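Local atomic coordinates of racemase, putative (Roseobacter denitrificans, PDB entry 3TCS), a protein that binds magnesium and D-alanine in a TIM-barrel active site and, as a putative racemase of the mandelate racemase/muconate lactonizing family, may have hydro-lyase activity. Residues B[152-157]-B[190-195]. Sequence-based numbering, arbitrary orientation.
Sequences ERLKRL and PTMRRE
Leu154 and Met192 meet methyl to methyl, CD1 of the leucine lying 3.5 Å from CE of the methionine, which is tight for two carbons. The two side chains approach at about a right angle. Leu154 points its CB at the neighbouring helix, whereas the CB of Met192 does not point across, but its chain, bent at chi2 and chi3 (-67°), brings the terminal methyl round to the leucine. The sulfur itself stays farther back, SD being 4.2 Å from Leu154 CD1. Both residues also rest on Val168 of strand 165-169, which places the apolar pair between helices 147-161 and 184-196 and the barrel strand they pack on. Phe166 extends the floor beneath Leu154, Leu202 that beneath Met192.

One residue after Leu154, and three after Met192, the contact turns polar. With CG anti to the backbone N (chi1 -171°) and every later torsion extended, Lys155 lies slantwise past the end of segment 190-195. Its methylene CE comes within 3.4 Å of the carbonyl O of Glu195, a contact along the aliphatic shaft. The ammonium NZ goes on to a long salt bridge with Glu195 OE1 at 3.9 Å. The other carboxylate oxygen is gripped more firmly from within its own helix: Arg194 NE donates to OE2 at 2.9 Å, nearly in the guanidinium plane and into the anti lone pair, with an N-H...O angle of 159°.

Glu195 thus sits between two cations, an arrangement that would be expected to keep its carboxylate ionised. Across the helix pair, the buried part of the contact is apolar and non-directional, resting on close methyl packing, while the partly exposed lysine adds a long, probably weak, electrostatic attraction at the outer margin.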
ATOM      1  N   GLU B 152     -23.160  13.012 -27.323  1.00 14.44           N
ATOM      2  CA  GLU B 152     -24.286  13.924 -27.184  1.00 15.23           C
ATOM      3  C   GLU B 152     -24.197  14.774 -25.921  1.00 14.46           C
ATOM      4  O   GLU B 152     -24.334  15.996 -25.980  1.00 13.66           O
ATOM      5  CB  GLU B 152     -25.602  13.133 -27.206  1.00 18.68           C
ATOM      6  CG  GLU B 152     -26.861  13.984 -27.113  1.00 27.13           C
ATOM      7  CD  GLU B 152     -28.133  13.190 -27.396  1.00 31.87           C
ATOM      8  OE1 GLU B 152     -28.329  12.122 -26.773  1.00 34.40           O
ATOM      9  OE2 GLU B 152     -28.939  13.640 -28.241  1.00 34.29           O
ATOM     10  N   ARG B 153     -23.953  14.146 -24.776  1.00 13.43           N
ATOM     11  CA  ARG B 153     -23.871  14.918 -23.544  1.00 11.99           C
ATOM     12  C   ARG B 153     -22.632  15.813 -23.501  1.00 11.78           C
ATOM     13  O   ARG B 153     -22.674  16.912 -22.951  1.00  9.94           O
ATOM     14  CB  ARG B 153     -23.913  14.001 -22.310  1.00 13.84           C
ATOM     15  CG  ARG B 153     -22.697  13.112 -22.093  1.00 14.91           C
ATOM     16  CD  ARG B 153     -22.729  12.520 -20.678  1.00 14.31           C
ATOM     17  NE  ARG B 153     -21.557  11.699 -20.384  1.00 14.27           N
ATOM     18  CZ  ARG B 153     -21.280  11.184 -19.188  1.00 14.08           C
ATOM     19  NH1 ARG B 153     -22.088  11.403 -18.157  1.00 11.43           N
ATOM     20  NH2 ARG B 153     -20.190  10.447 -19.022  1.00 12.17           N
ATOM     21  N   LEU B 154     -21.530  15.358 -24.087  1.00  9.75           N
ATOM     22  CA  LEU B 154     -20.313  16.166 -24.082  1.00 10.71           C
ATOM     23  C   LEU B 154     -20.428  17.343 -25.050  1.00 11.79           C
ATOM     24  O   LEU B 154     -19.898  18.429 -24.794  1.00 10.76           O
ATOM     25  CB  LEU B 154     -19.104  15.293 -24.426  1.00 10.42           C
ATOM     26  CG  LEU B 154     -18.787  14.237 -23.357  1.00  9.13           C
ATOM     27  CD1 LEU B 154     -17.508  13.486 -23.728  1.00 11.10           C
ATOM     28  CD2 LEU B 154     -18.618  14.923 -22.003  1.00 11.38           C
ATOM     29  N   LYS B 155     -21.119  17.129 -26.165  1.00 11.32           N
ATOM     30  CA  LYS B 155     -21.312  18.193 -27.144  1.00 13.67           C
ATOM     31  C   LYS B 155     -22.153  19.302 -26.512  1.00 12.74           C
ATOM     32  O   LYS B 155     -21.907  20.484 -26.735  1.00 12.45           O
ATOM     33  CB  LYS B 155     -22.015  17.645 -28.391  1.00 15.60           C
ATOM     34  CG  LYS B 155     -22.069  18.626 -29.554  1.00 19.83           C
ATOM     35  CD  LYS B 155     -22.715  17.992 -30.783  1.00 23.01           C
ATOM     36  CE  LYS B 155     -22.607  18.919 -31.985  1.00 25.75           C
ATOM     37  NZ  LYS B 155     -23.130  18.283 -33.221  1.00 28.62           N
ATOM     38  N   ARG B 156     -23.145  18.923 -25.714  1.00 13.26           N
ATOM     39  CA  ARG B 156     -23.981  19.924 -25.067  1.00 14.59           C
ATOM     40  C   ARG B 156     -23.171  20.719 -24.047  1.00 13.63           C
ATOM     41  O   ARG B 156     -23.363  21.922 -23.901  1.00 14.02           O
ATOM     42  CB  ARG B 156     -25.198  19.255 -24.422  1.00 18.08           C
ATOM     43  CG  ARG B 156     -26.121  18.680 -25.484  1.00 24.15           C
ATOM     44  CD  ARG B 156     -27.387  18.045 -24.936  1.00 30.35           C
ATOM     45  NE  ARG B 156     -28.220  17.568 -26.040  1.00 34.67           N
ATOM     46  CZ  ARG B 156     -29.338  16.865 -25.896  1.00 37.59           C
ATOM     47  NH1 ARG B 156     -29.773  16.547 -24.682  1.00 39.07           N
ATOM     48  NH2 ARG B 156     -30.022  16.483 -26.968  1.00 38.90           N
ATOM     49  N   LEU B 157     -22.250  20.050 -23.360  1.00 12.84           N
ATOM     50  CA  LEU B 157     -21.408  20.730 -22.379  1.00 13.48           C
ATOM     51  C   LEU B 157     -20.421  21.646 -23.096  1.00 12.57           C
ATOM     52  O   LEU B 157     -20.040  22.691 -22.576  1.00 13.27           O
ATOM     53  CB  LEU B 157     -20.657  19.708 -21.525  1.00 14.03           C
ATOM     54  CG  LEU B 157     -21.541  18.949 -20.536  1.00 14.65           C
ATOM     55  CD1 LEU B 157     -20.835  17.686 -20.052  1.00 16.52           C
ATOM     56  CD2 LEU B 157     -21.888  19.871 -19.374  1.00 16.04           C
ATOM     57  N   PRO B 190     -13.803   7.562 -33.408  1.00 10.60           N
ATOM     58  CA  PRO B 190     -14.250   8.443 -34.490  1.00 10.89           C
ATOM     59  C   PRO B 190     -15.498   9.242 -34.109  1.00 11.04           C
ATOM     60  O   PRO B 190     -15.664  10.375 -34.548  1.00 11.43           O
ATOM     61  CB  PRO B 190     -14.513   7.476 -35.649  1.00 12.10           C
ATOM     62  CG  PRO B 190     -14.843   6.182 -34.962  1.00 11.03           C
ATOM     63  CD  PRO B 190     -13.839   6.151 -33.831  1.00 12.28           C
ATOM     64  N   THR B 191     -16.365   8.654 -33.288  1.00 10.42           N
ATOM     65  CA  THR B 191     -17.589   9.339 -32.867  1.00 11.20           C
ATOM     66  C   THR B 191     -17.296  10.646 -32.139  1.00 10.73           C
ATOM     67  O   THR B 191     -17.953  11.658 -32.382  1.00  9.37           O
ATOM     68  CB  THR B 191     -18.464   8.440 -31.951  1.00 12.21           C
ATOM     69  OG1 THR B 191     -18.966   7.332 -32.707  1.00 13.99           O
ATOM     70  CG2 THR B 191     -19.647   9.227 -31.395  1.00 14.65           C
ATOM     71  N   MET B 192     -16.321  10.634 -31.239  1.00 11.20           N
ATOM     72  CA  MET B 192     -15.982  11.857 -30.513  1.00 10.19           C
ATOM     73  C   MET B 192     -15.429  12.933 -31.452  1.00  9.91           C
ATOM     74  O   MET B 192     -15.807  14.102 -31.362  1.00 10.95           O
ATOM     75  CB  MET B 192     -14.972  11.557 -29.404  1.00 10.97           C
ATOM     76  CG  MET B 192     -15.576  10.827 -28.209  1.00 12.31           C
ATOM     77  SD  MET B 192     -16.954  11.751 -27.485  1.00 16.58           S
ATOM     78  CE  MET B 192     -16.053  13.173 -26.861  1.00 18.51           C
ATOM     79  N   ARG B 193     -14.543  12.547 -32.362  1.00 10.24           N
ATOM     80  CA  ARG B 193     -13.988  13.528 -33.286  1.00 10.11           C
ATOM     81  C   ARG B 193     -15.069  14.089 -34.208  1.00  9.99           C
ATOM     82  O   ARG B 193     -15.119  15.295 -34.468  1.00  8.94           O
ATOM     83  CB  ARG B 193     -12.865  12.917 -34.126  1.00  9.14           C
ATOM     84  CG  ARG B 193     -12.315  13.890 -35.165  1.00 11.62           C
ATOM     85  CD  ARG B 193     -11.868  15.194 -34.506  1.00 11.30           C
ATOM     86  NE  ARG B 193     -10.636  15.000 -33.752  1.00 12.46           N
ATOM     87  CZ  ARG B 193     -10.158  15.841 -32.841  1.00 14.05           C
ATOM     88  NH1 ARG B 193     -10.808  16.961 -32.539  1.00 11.12           N
ATOM     89  NH2 ARG B 193      -9.014  15.556 -32.232  1.00 14.74           N
ATOM     90  N   ARG B 194     -15.938  13.214 -34.702  1.00  9.84           N
ATOM     91  CA  ARG B 194     -17.012  13.644 -35.588  1.00  8.57           C
ATOM     92  C   ARG B 194     -17.972  14.595 -34.895  1.00 10.04           C
ATOM     93  O   ARG B 194     -18.274  15.672 -35.405  1.00  7.93           O
ATOM     94  CB  ARG B 194     -17.813  12.439 -36.093  1.00  8.78           C
ATOM     95  CG  ARG B 194     -19.018  12.834 -36.932  1.00 11.99           C
ATOM     96  CD  ARG B 194     -19.867  11.639 -37.349  1.00 12.03           C
ATOM     97  NE  ARG B 194     -20.470  10.939 -36.217  1.00 13.17           N
ATOM     98  CZ  ARG B 194     -20.134   9.712 -35.832  1.00 14.00           C
ATOM     99  NH1 ARG B 194     -19.193   9.045 -36.481  1.00 16.13           N
ATOM    100  NH2 ARG B 194     -20.750   9.141 -34.803  1.00 15.63           N
ATOM    101  N   GLU B 195     -18.445  14.189 -33.723  1.00  9.44           N
ATOM    102  CA  GLU B 195     -19.419  14.975 -32.980  1.00 11.04           C
ATOM    103  C   GLU B 195     -18.912  16.223 -32.274  1.00 11.29           C
ATOM    104  O   GLU B 195     -19.618  17.229 -32.239  1.00 11.75           O
ATOM    105  CB  GLU B 195     -20.143  14.077 -31.974  1.00 11.05           C
ATOM    106  CG  GLU B 195     -20.944  12.942 -32.608  1.00 12.82           C
ATOM    107  CD  GLU B 195     -21.974  13.439 -33.607  1.00 18.91           C
ATOM    108  OE1 GLU B 195     -22.684  14.421 -33.297  1.00 17.42           O
ATOM    109  OE2 GLU B 195     -22.080  12.844 -34.700  1.00 19.23           O
TER